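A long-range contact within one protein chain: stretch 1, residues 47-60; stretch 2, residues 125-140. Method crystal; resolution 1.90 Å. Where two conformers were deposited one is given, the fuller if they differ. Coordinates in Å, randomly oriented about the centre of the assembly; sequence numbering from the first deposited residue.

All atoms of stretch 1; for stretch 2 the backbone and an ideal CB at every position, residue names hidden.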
ATOM      1  N   ALA B  47      -7.697 -19.617  -9.377  1.00 15.10           N
ATOM      2  CA  ALA B  47      -8.451 -19.996 -10.578  1.00 14.84           C
ATOM      3  C   ALA B  47      -9.477 -18.924 -10.966  1.00 14.77           C
ATOM      4  O   ALA B  47      -9.693 -18.654 -12.156  1.00 15.06           O
ATOM      5  CB  ALA B  47      -9.134 -21.358 -10.364  1.00 15.15           C
ATOM      6  N   SER B  48     -10.118 -18.326  -9.965  1.00 13.59           N
ATOM      7  CA  SER B  48     -11.061 -17.238 -10.203  1.00 13.37           C
ATOM      8  C   SER B  48     -10.337 -16.022 -10.774  1.00 13.05           C
ATOM      9  O   SER B  48     -10.780 -15.440 -11.768  1.00 13.20           O
ATOM     10  CB  SER B  48     -11.785 -16.856  -8.908  1.00 12.90           C
ATOM     11  OG  SER B  48     -12.738 -15.838  -9.148  1.00 12.56           O
ATOM     12  N   ALA B  49      -9.217 -15.646 -10.157  1.00 13.17           N
ATOM     13  CA  ALA B  49      -8.423 -14.522 -10.647  1.00 13.14           C
ATOM     14  C   ALA B  49      -7.998 -14.760 -12.091  1.00 13.74           C
ATOM     15  O   ALA B  49      -7.998 -13.841 -12.892  1.00 14.03           O
ATOM     16  CB  ALA B  49      -7.187 -14.289  -9.753  1.00 12.83           C
ATOM     17  N   LYS B  50      -7.645 -15.999 -12.422  1.00 14.86           N
ATOM     18  CA  LYS B  50      -7.164 -16.323 -13.765  1.00 15.68           C
ATOM     19  C   LYS B  50      -8.291 -16.187 -14.783  1.00 15.90           C
ATOM     20  O   LYS B  50      -8.099 -15.616 -15.861  1.00 16.36           O
ATOM     21  CB  LYS B  50      -6.554 -17.719 -13.811  1.00 15.86           C
ATOM     22  CG  LYS B  50      -5.170 -17.793 -13.188  1.00 18.44           C
ATOM     23  CD  LYS B  50      -4.599 -19.186 -13.287  1.00 21.22           C
ATOM     24  CE  LYS B  50      -3.113 -19.216 -12.947  1.00 22.83           C
ATOM     25  NZ  LYS B  50      -2.683 -20.609 -12.633  1.00 23.78           N
ATOM     26  N   GLN B  51      -9.478 -16.664 -14.427  1.00 16.21           N
ATOM     27  CA  GLN B  51     -10.637 -16.522 -15.297  1.00 17.02           C
ATOM     28  C   GLN B  51     -10.981 -15.046 -15.523  1.00 16.50           C
ATOM     29  O   GLN B  51     -11.319 -14.634 -16.641  1.00 15.55           O
ATOM     30  CB  GLN B  51     -11.853 -17.266 -14.732  1.00 17.92           C
ATOM     31  CG  GLN B  51     -13.143 -16.983 -15.516  1.00 22.26           C
ATOM     32  CD  GLN B  51     -14.339 -17.812 -15.045  1.00 27.84           C
ATOM     33  OE1 GLN B  51     -14.422 -19.021 -15.324  1.00 31.54           O
ATOM     34  NE2 GLN B  51     -15.278 -17.158 -14.349  1.00 29.66           N
ATOM     35  N   THR B  52     -10.898 -14.248 -14.461  1.00 15.59           N
ATOM     36  CA  THR B  52     -11.260 -12.846 -14.539  1.00 15.30           C
ATOM     37  C   THR B  52     -10.257 -12.058 -15.374  1.00 15.57           C
ATOM     38  O   THR B  52     -10.641 -11.137 -16.088  1.00 14.82           O
ATOM     39  CB  THR B  52     -11.433 -12.258 -13.128  1.00 15.42           C
ATOM     40  OG1 THR B  52     -12.537 -12.912 -12.484  1.00 13.96           O
ATOM     41  CG2 THR B  52     -11.849 -10.802 -13.179  1.00 15.15           C
ATOM     42  N   SER B  53      -8.988 -12.448 -15.318  1.00 16.24           N
ATOM     43  CA  SER B  53      -7.969 -11.871 -16.187  1.00 17.46           C
ATOM     44  C   SER B  53      -8.411 -11.981 -17.656  1.00 17.42           C
ATOM     45  O   SER B  53      -8.241 -11.047 -18.446  1.00 16.78           O
ATOM     46  CB  SER B  53      -6.630 -12.587 -15.971  1.00 17.67           C
ATOM     47  OG  SER B  53      -5.673 -12.164 -16.926  0.50 20.52           O
ATOM     48  N   LYS B  54      -8.994 -13.121 -18.009  1.00 17.07           N
ATOM     49  CA  LYS B  54      -9.475 -13.336 -19.386  1.00 17.31           C
ATOM     50  C   LYS B  54     -10.716 -12.516 -19.691  1.00 16.37           C
ATOM     51  O   LYS B  54     -10.870 -12.018 -20.801  1.00 16.26           O
ATOM     52  CB  LYS B  54      -9.751 -14.816 -19.632  1.00 17.66           C
ATOM     53  CG  LYS B  54      -8.536 -15.684 -19.442  1.00 19.54           C
ATOM     54  CD  LYS B  54      -8.867 -17.143 -19.647  1.00 23.91           C
ATOM     55  CE  LYS B  54      -7.594 -17.950 -19.729  1.00 27.39           C
ATOM     56  NZ  LYS B  54      -7.798 -19.313 -19.161  1.00 31.39           N
ATOM     57  N   ILE B  55     -11.595 -12.368 -18.700  1.00 15.77           N
ATOM     58  CA  ILE B  55     -12.774 -11.521 -18.821  1.00 15.79           C
ATOM     59  C   ILE B  55     -12.366 -10.075 -19.096  1.00 15.16           C
ATOM     60  O   ILE B  55     -12.940  -9.413 -19.962  1.00 14.07           O
ATOM     61  CB  ILE B  55     -13.652 -11.604 -17.562  1.00 15.34           C
ATOM     62  CG1 ILE B  55     -14.345 -12.967 -17.523  1.00 17.01           C
ATOM     63  CG2 ILE B  55     -14.666 -10.440 -17.534  1.00 17.00           C
ATOM     64  CD1 ILE B  55     -15.032 -13.281 -16.196  1.00 18.23           C
ATOM     65  N   ILE B  56     -11.366  -9.589 -18.370  1.00 15.05           N
ATOM     66  CA  ILE B  56     -10.891  -8.220 -18.568  1.00 15.33           C
ATOM     67  C   ILE B  56     -10.282  -8.059 -19.958  1.00 15.85           C
ATOM     68  O   ILE B  56     -10.549  -7.076 -20.633  1.00 16.85           O
ATOM     69  CB  ILE B  56      -9.875  -7.817 -17.465  1.00 14.93           C
ATOM     70  CG1 ILE B  56     -10.575  -7.781 -16.102  1.00 15.44           C
ATOM     71  CG2 ILE B  56      -9.295  -6.464 -17.756  1.00 14.74           C
ATOM     72  CD1 ILE B  56      -9.610  -7.950 -14.912  1.00 15.75           C
ATOM     73  N   ALA B  57      -9.473  -9.019 -20.380  1.00 16.63           N
ATOM     74  CA  ALA B  57      -8.875  -8.966 -21.713  1.00 17.43           C
ATOM     75  C   ALA B  57      -9.992  -8.874 -22.773  1.00 17.86           C
ATOM     76  O   ALA B  57      -9.907  -8.085 -23.721  1.00 17.83           O
ATOM     77  CB  ALA B  57      -8.009 -10.168 -21.935  1.00 17.32           C
ATOM     78  N   SER B  58     -11.065  -9.630 -22.563  1.00 18.30           N
ATOM     79  CA  SER B  58     -12.187  -9.659 -23.506  1.00 18.85           C
ATOM     80  C   SER B  58     -12.933  -8.319 -23.536  1.00 19.22           C
ATOM     81  O   SER B  58     -13.266  -7.821 -24.612  1.00 19.18           O
ATOM     82  CB  SER B  58     -13.120 -10.846 -23.180  1.00 19.08           C
ATOM     83  OG  SER B  58     -14.155 -11.002 -24.135  1.00 20.53           O
ATOM     84  N   LEU B  59     -13.151  -7.709 -22.368  1.00 19.24           N
ATOM     85  CA  LEU B  59     -13.787  -6.392 -22.275  1.00 19.72           C
ATOM     86  C   LEU B  59     -12.966  -5.282 -22.946  1.00 20.78           C
ATOM     87  O   LEU B  59     -13.528  -4.402 -23.600  1.00 20.64           O
ATOM     88  CB  LEU B  59     -14.048  -6.026 -20.807  1.00 19.36           C
ATOM     89  CG  LEU B  59     -15.103  -6.888 -20.109  1.00 19.45           C
ATOM     90  CD1 LEU B  59     -15.088  -6.699 -18.598  1.00 20.63           C
ATOM     91  CD2 LEU B  59     -16.487  -6.577 -20.659  1.00 19.20           C
ATOM     92  N   THR B  60     -11.649  -5.338 -22.759  1.00 22.29           N
ATOM     93  CA  THR B  60     -10.684  -4.440 -23.395  1.00 24.30           C
ATOM     94  C   THR B  60     -10.748  -4.550 -24.925  1.00 24.73           C
ATOM     95  O   THR B  60     -10.755  -3.548 -25.631  1.00 24.41           O
ATOM     96  CB  THR B  60      -9.246  -4.810 -22.926  1.00 24.58           C
ATOM     97  OG1 THR B  60      -9.111  -4.580 -21.513  0.50 26.16           O
ATOM     98  CG2 THR B  60      -8.203  -3.897 -23.550  0.50 25.42           C
ATOM     99  N   UNK B 125     -18.525   0.500 -14.360  1.00 20.05           N
ATOM    100  CA  UNK B 125     -18.004  -0.846 -14.469  1.00 19.55           C
ATOM    101  C   UNK B 125     -19.074  -1.765 -15.033  1.00 19.15           C
ATOM    102  O   UNK B 125     -20.242  -1.633 -14.676  1.00 18.59           O
ATOM    103  CB  UNK B 125     -17.515  -1.352 -13.111  1.00 19.55           C
ATOM    104  N   UNK B 126     -18.690  -2.684 -15.910  1.00 18.97           N
ATOM    105  CA  UNK B 126     -19.603  -3.749 -16.330  1.00 19.14           C
ATOM    106  C   UNK B 126     -19.968  -4.634 -15.144  1.00 19.36           C
ATOM    107  O   UNK B 126     -19.103  -4.965 -14.331  1.00 18.39           O
ATOM    108  CB  UNK B 126     -18.977  -4.589 -17.445  1.00 19.14           C
ATOM    109  N   UNK B 127     -21.248  -4.970 -15.036  1.00 19.27           N
ATOM    110  CA  UNK B 127     -21.739  -5.858 -13.990  1.00 19.32           C
ATOM    111  C   UNK B 127     -20.920  -7.133 -13.868  1.00 18.46           C
ATOM    112  O   UNK B 127     -20.618  -7.554 -12.758  1.00 18.48           O
ATOM    113  CB  UNK B 127     -23.203  -6.214 -14.256  1.00 19.32           C
ATOM    114  N   UNK B 128     -20.561  -7.733 -15.003  1.00 17.75           N
ATOM    115  CA  UNK B 128     -19.750  -8.956 -15.040  1.00 17.78           C
ATOM    116  C   UNK B 128     -18.446  -8.805 -14.242  1.00 16.80           C
ATOM    117  O   UNK B 128     -18.020  -9.715 -13.527  1.00 16.69           O
ATOM    118  CB  UNK B 128     -19.430  -9.326 -16.490  1.00 17.78           C
ATOM    119  N   UNK B 129     -17.796  -7.664 -14.410  1.00 16.40           N
ATOM    120  CA  UNK B 129     -16.526  -7.410 -13.737  1.00 15.37           C
ATOM    121  C   UNK B 129     -16.760  -7.068 -12.267  1.00 15.18           C
ATOM    122  O   UNK B 129     -16.000  -7.497 -11.403  1.00 15.17           O
ATOM    123  CB  UNK B 129     -15.767  -6.278 -14.433  1.00 15.37           C
ATOM    124  N   UNK B 130     -17.788  -6.276 -11.976  1.00 14.97           N
ATOM    125  CA  UNK B 130     -18.134  -5.986 -10.589  1.00 15.40           C
ATOM    126  C   UNK B 130     -18.330  -7.305  -9.822  1.00 15.60           C
ATOM    127  O   UNK B 130     -17.776  -7.484  -8.745  1.00 14.25           O
ATOM    128  CB  UNK B 130     -19.395  -5.122 -10.516  1.00 15.40           C
ATOM    129  N   UNK B 131     -19.051  -8.257 -10.409  1.00 15.87           N
ATOM    130  CA  UNK B 131     -19.306  -9.527  -9.728  1.00 16.49           C
ATOM    131  C   UNK B 131     -18.035 -10.346  -9.557  1.00 15.34           C
ATOM    132  O   UNK B 131     -17.835 -10.978  -8.510  1.00 15.06           O
ATOM    133  CB  UNK B 131     -20.344 -10.342 -10.502  1.00 16.49           C
ATOM    134  N   UNK B 132     -17.173 -10.319 -10.568  1.00 14.31           N
ATOM    135  CA  UNK B 132     -15.918 -11.067 -10.544  1.00 13.67           C
ATOM    136  C   UNK B 132     -14.961 -10.518  -9.474  1.00 13.29           C
ATOM    137  O   UNK B 132     -14.285 -11.298  -8.820  1.00 12.71           O
ATOM    138  CB  UNK B 132     -15.252 -11.020 -11.921  1.00 13.67           C
ATOM    139  N   UNK B 133     -14.919  -9.189  -9.296  1.00 13.54           N
ATOM    140  CA  UNK B 133     -14.142  -8.550  -8.225  1.00 13.51           C
ATOM    141  C   UNK B 133     -14.638  -8.998  -6.847  1.00 14.21           C
ATOM    142  O   UNK B 133     -13.847  -9.375  -5.980  1.00 13.86           O
ATOM    143  CB  UNK B 133     -14.224  -7.027  -8.342  1.00 13.51           C
ATOM    144  N   UNK B 134     -15.954  -8.952  -6.646  1.00 14.53           N
ATOM    145  CA  UNK B 134     -16.528  -9.310  -5.349  1.00 14.94           C
ATOM    146  C   UNK B 134     -16.278 -10.771  -5.052  1.00 14.13           C
ATOM    147  O   UNK B 134     -16.087 -11.156  -3.883  1.00 13.32           O
ATOM    148  CB  UNK B 134     -18.028  -9.012  -5.314  1.00 14.94           C
ATOM    149  N   UNK B 135     -16.259 -11.585  -6.102  1.00 13.51           N
ATOM    150  CA  UNK B 135     -15.986 -13.002  -5.941  1.00 13.93           C
ATOM    151  C   UNK B 135     -14.532 -13.252  -5.513  1.00 13.04           C
ATOM    152  O   UNK B 135     -14.279 -14.052  -4.632  1.00 11.75           O
ATOM    153  CB  UNK B 135     -16.288 -13.742  -7.246  1.00 13.93           C
ATOM    154  N   UNK B 136     -13.581 -12.572  -6.137  1.00 12.29           N
ATOM    155  CA  UNK B 136     -12.195 -12.760  -5.743  1.00 11.81           C
ATOM    156  C   UNK B 136     -12.023 -12.322  -4.302  1.00 11.69           C
ATOM    157  O   UNK B 136     -11.296 -12.950  -3.552  1.00 11.30           O
ATOM    158  CB  UNK B 136     -11.250 -11.985  -6.664  1.00 11.81           C
ATOM    159  N   UNK B 137     -12.681 -11.229  -3.936  1.00 12.00           N
ATOM    160  CA  UNK B 137     -12.602 -10.706  -2.576  1.00 12.74           C
ATOM    161  C   UNK B 137     -13.135 -11.742  -1.588  1.00 12.69           C
ATOM    162  O   UNK B 137     -12.485 -12.045  -0.583  1.00 13.25           O
ATOM    163  CB  UNK B 137     -13.382  -9.396  -2.454  1.00 12.74           C
ATOM    164  N   UNK B 138     -14.289 -12.324  -1.900  1.00 13.16           N
ATOM    165  CA  UNK B 138     -14.920 -13.328  -1.034  1.00 13.10           C
ATOM    166  C   UNK B 138     -14.035 -14.572  -0.901  1.00 12.80           C
ATOM    167  O   UNK B 138     -13.894 -15.148   0.187  1.00 12.65           O
ATOM    168  CB  UNK B 138     -16.294 -13.717  -1.584  1.00 13.10           C
ATOM    169  N   UNK B 139     -13.436 -14.991  -2.011  1.00 12.19           N
ATOM    170  CA  UNK B 139     -12.608 -16.182  -2.029  1.00 11.54           C
ATOM    171  C   UNK B 139     -11.306 -15.966  -1.282  1.00 11.26           C
ATOM    172  O   UNK B 139     -10.851 -16.855  -0.562  1.00 11.07           O
ATOM    173  CB  UNK B 139     -12.322 -16.607  -3.471  1.00 11.54           C
ATOM    174  N   UNK B 140     -10.715 -14.788  -1.466  1.00 10.82           N
ATOM    175  CA  UNK B 140      -9.463 -14.447  -0.787  1.00 11.13           C
ATOM    176  C   UNK B 140      -9.699 -14.329   0.716  1.00 11.02           C
ATOM    177  O   UNK B 140      -8.814 -14.619   1.529  1.00 10.49           O
ATOM    178  CB  UNK B 140      -8.883 -13.143  -1.340  1.00 11.13           C
TER

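The two helices run antiparallel, at 163° between their N-to-C directions, with a closest axial approach of 9.7 Å; ascending stretch 2 therefore means descending stretch 1 from Leu59 to Ser48.

Position 125 lies in loop conformation with no atom of stretch 1 near its CB, so the contact barely constrains it; it is Ile125. At 126, phi/psi of -63/136 directly before a helix and a CB 4.5 Å from Leu59 CD2 suit a compact apolar residue or a proline. Pro126 is found, at the N-cap position, its CG 4.1 Å from Leu59 CD1. Position 127 is out of reach and could be almost anything; it is Thr127.

The CB of 128 points toward stretch 1, 5.0 Å from Ile55 CG2, leaving room for a long side chain, apolar or with a polar end. Gln128 extends with chi1 and chi2 both t, its CD 3.7 Å from Ile55 CG2. Position 129 points sideways, yet its CB is 4.2 Å from Leu59 CD1, and Ile56 and Thr52 offer methyl and methylene groups further in. A branched aliphatic or methionine would fit. Leu129, chi1 t and chi2 p, brings CD1 to 3.7 Å from Ile56 CG1 and 4.1 Å from Thr52 CG2.

At 130 and 131, out of reach, stretch 1 sets no preference; they are His130 and Gln131. At 132 the CA lies 6.4 Å from the CA of Thr52, and the CB stands 3.4 Å from Thr52 OG1. Little space remains, favouring alanine, glycine or perhaps serine. Ala132 is deposited, its actual CB 3.3 Å from Thr52 OG1. Water 1 donates to Ala132 O (2.8 Å) and hydrogen-bonds Thr52 OG1 (2.6 Å) and Ser48 OG (2.9 Å), linking both hydroxyls to that carbonyl; no direct hydrogen bond crosses between the stretches.

Position 133 points away and 134 is out of reach, so many side chains would suit; they are Asp133 and Leu134. At 135 the CB points toward stretch 1, 4.5 Å from Ser48 OG, so a long or polar chain is plausible. Lys135 passes its CD 3.7 Å from Ser48 OG, and its NZ donates to water 2 (3.2 Å), which hydrogen-bonds Ser48 OG at 2.7 Å.

Position 136 points sideways, its CB 4.8 Å from Ser48 OG, with the Ala49 methyl within reach of a longer apolar chain; Leu136 places CD1 4.1 Å from Ala49 CB. Positions 137 and 138, out of reach, are equally unconstrained: Glu137 and Asp138. The CB of 139, 5.5 Å from Ser48 CB, leaves space for a medium aliphatic; Leu139 sets CD1 3.6 Å from Ser48 CB. Position 140 is out of reach, its side chain left open; it is Cys140.

Stretch 2 (125-140) IPTQLHQADLKLEDLC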
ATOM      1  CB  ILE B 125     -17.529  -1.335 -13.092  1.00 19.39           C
ATOM      2  CG1 ILE B 125     -16.641  -2.567 -13.242  1.00 19.06           C
ATOM      3  CG2 ILE B 125     -18.710  -1.586 -12.145  1.00 20.11           C
ATOM      4  CD1 ILE B 125     -15.933  -2.922 -11.974  1.00 18.45           C
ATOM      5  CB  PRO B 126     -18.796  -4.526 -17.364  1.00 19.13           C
ATOM      6  CG  PRO B 126     -17.702  -3.633 -17.758  1.00 19.93           C
ATOM      7  CD  PRO B 126     -17.388  -2.786 -16.582  1.00 19.32           C
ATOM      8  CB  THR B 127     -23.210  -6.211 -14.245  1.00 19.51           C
ATOM      9  OG1 THR B 127     -23.989  -5.012 -14.171  1.00 21.53           O
ATOM     10  CG2 THR B 127     -23.757  -7.071 -13.113  1.00 20.93           C
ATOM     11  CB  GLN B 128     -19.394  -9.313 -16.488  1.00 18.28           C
ATOM     12  CG  GLN B 128     -18.715 -10.666 -16.630  1.00 20.08           C
ATOM     13  CD  GLN B 128     -18.328 -11.056 -18.055  1.00 22.04           C
ATOM     14  OE1 GLN B 128     -18.156 -12.245 -18.318  1.00 25.47           O
ATOM     15  NE2 GLN B 128     -18.154 -10.084 -18.950  1.00 22.27           N
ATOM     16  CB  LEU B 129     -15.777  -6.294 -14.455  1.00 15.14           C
ATOM     17  CG  LEU B 129     -14.394  -5.924 -13.922  1.00 15.77           C
ATOM     18  CD1 LEU B 129     -13.500  -7.137 -13.863  1.00 16.03           C
ATOM     19  CD2 LEU B 129     -13.798  -4.840 -14.816  1.00 16.37           C
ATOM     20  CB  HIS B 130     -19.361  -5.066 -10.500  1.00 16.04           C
ATOM     21  CG  HIS B 130     -19.862  -4.861  -9.106  1.00 18.07           C
ATOM     22  ND1 HIS B 130     -19.044  -4.452  -8.077  1.00 21.15           N
ATOM     23  CD2 HIS B 130     -21.095  -5.019  -8.567  1.00 21.54           C
ATOM     24  CE1 HIS B 130     -19.752  -4.361  -6.965  1.00 22.09           C
ATOM     25  NE2 HIS B 130     -21.000  -4.699  -7.235  1.00 20.44           N
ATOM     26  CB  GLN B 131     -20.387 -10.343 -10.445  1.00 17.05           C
ATOM     27  CG  GLN B 131     -21.796  -9.747 -10.305  0.50 18.89           C
ATOM     28  CD  GLN B 131     -22.293  -9.718  -8.868  0.50 20.88           C
ATOM     29  OE1 GLN B 131     -22.377 -10.759  -8.213  0.50 23.53           O
ATOM     30  NE2 GLN B 131     -22.607  -8.529  -8.371  0.50 21.81           N
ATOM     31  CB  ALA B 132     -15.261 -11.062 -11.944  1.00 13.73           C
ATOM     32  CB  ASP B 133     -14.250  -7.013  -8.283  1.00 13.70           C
ATOM     33  CG  ASP B 133     -13.547  -6.389  -9.500  1.00 13.84           C
ATOM     34  OD1 ASP B 133     -12.657  -7.029 -10.103  1.00 14.23           O
ATOM     35  OD2 ASP B 133     -13.826  -5.237  -9.906  1.00 14.12           O
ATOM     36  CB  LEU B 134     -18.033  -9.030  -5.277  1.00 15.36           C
ATOM     37  CG  LEU B 134     -18.485  -7.576  -5.295  1.00 18.79           C
ATOM     38  CD1 LEU B 134     -19.998  -7.522  -5.094  1.00 20.49           C
ATOM     39  CD2 LEU B 134     -17.766  -6.749  -4.242  1.00 22.38           C
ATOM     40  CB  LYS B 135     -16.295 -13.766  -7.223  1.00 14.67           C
ATOM     41  CG  LYS B 135     -16.276 -15.262  -7.042  1.00 17.84           C
ATOM     42  CD  LYS B 135     -16.359 -15.979  -8.366  1.00 22.90           C
ATOM     43  CE  LYS B 135     -17.337 -17.161  -8.348  1.00 25.74           C
ATOM     44  NZ  LYS B 135     -16.802 -18.269  -9.222  1.00 27.29           N
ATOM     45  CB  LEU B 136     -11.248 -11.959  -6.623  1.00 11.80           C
ATOM     46  CG  LEU B 136      -9.773 -12.173  -6.280  1.00 10.60           C
ATOM     47  CD1 LEU B 136      -9.426 -13.644  -6.342  1.00  9.15           C
ATOM     48  CD2 LEU B 136      -8.884 -11.351  -7.225  1.00 11.16           C
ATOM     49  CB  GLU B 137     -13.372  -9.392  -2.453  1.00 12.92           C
ATOM     50  CG  GLU B 137     -12.674  -8.189  -3.070  1.00 13.89           C
ATOM     51  CD  GLU B 137     -13.498  -6.918  -2.977  1.00 17.59           C
ATOM     52  OE1 GLU B 137     -14.680  -6.991  -2.586  1.00 17.86           O
ATOM     53  OE2 GLU B 137     -12.963  -5.843  -3.298  1.00 19.22           O
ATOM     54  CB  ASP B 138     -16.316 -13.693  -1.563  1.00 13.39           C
ATOM     55  CG  ASP B 138     -17.297 -12.531  -1.496  1.00 14.32           C
ATOM     56  OD1 ASP B 138     -18.380 -12.578  -2.149  1.00 14.65           O
ATOM     57  OD2 ASP B 138     -17.078 -11.516  -0.813  1.00 15.04           O
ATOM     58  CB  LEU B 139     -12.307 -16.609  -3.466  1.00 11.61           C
ATOM     59  CG  LEU B 139     -13.547 -17.120  -4.200  1.00 12.94           C
ATOM     60  CD1 LEU B 139     -13.223 -17.477  -5.648  1.00 14.85           C
ATOM     61  CD2 LEU B 139     -14.169 -18.283  -3.450  1.00 13.01           C
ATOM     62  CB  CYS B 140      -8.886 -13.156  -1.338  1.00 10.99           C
ATOM     63  SG  CYS B 140      -8.056 -13.316  -2.941  1.00 12.13           S
TER
HETATM   64  O   HOH W   1     -12.434 -13.093  -9.887  1.00 12.14           O
HETATM   65  O   HOH W   2     -14.507 -16.879 -10.914  1.00 24.34           O
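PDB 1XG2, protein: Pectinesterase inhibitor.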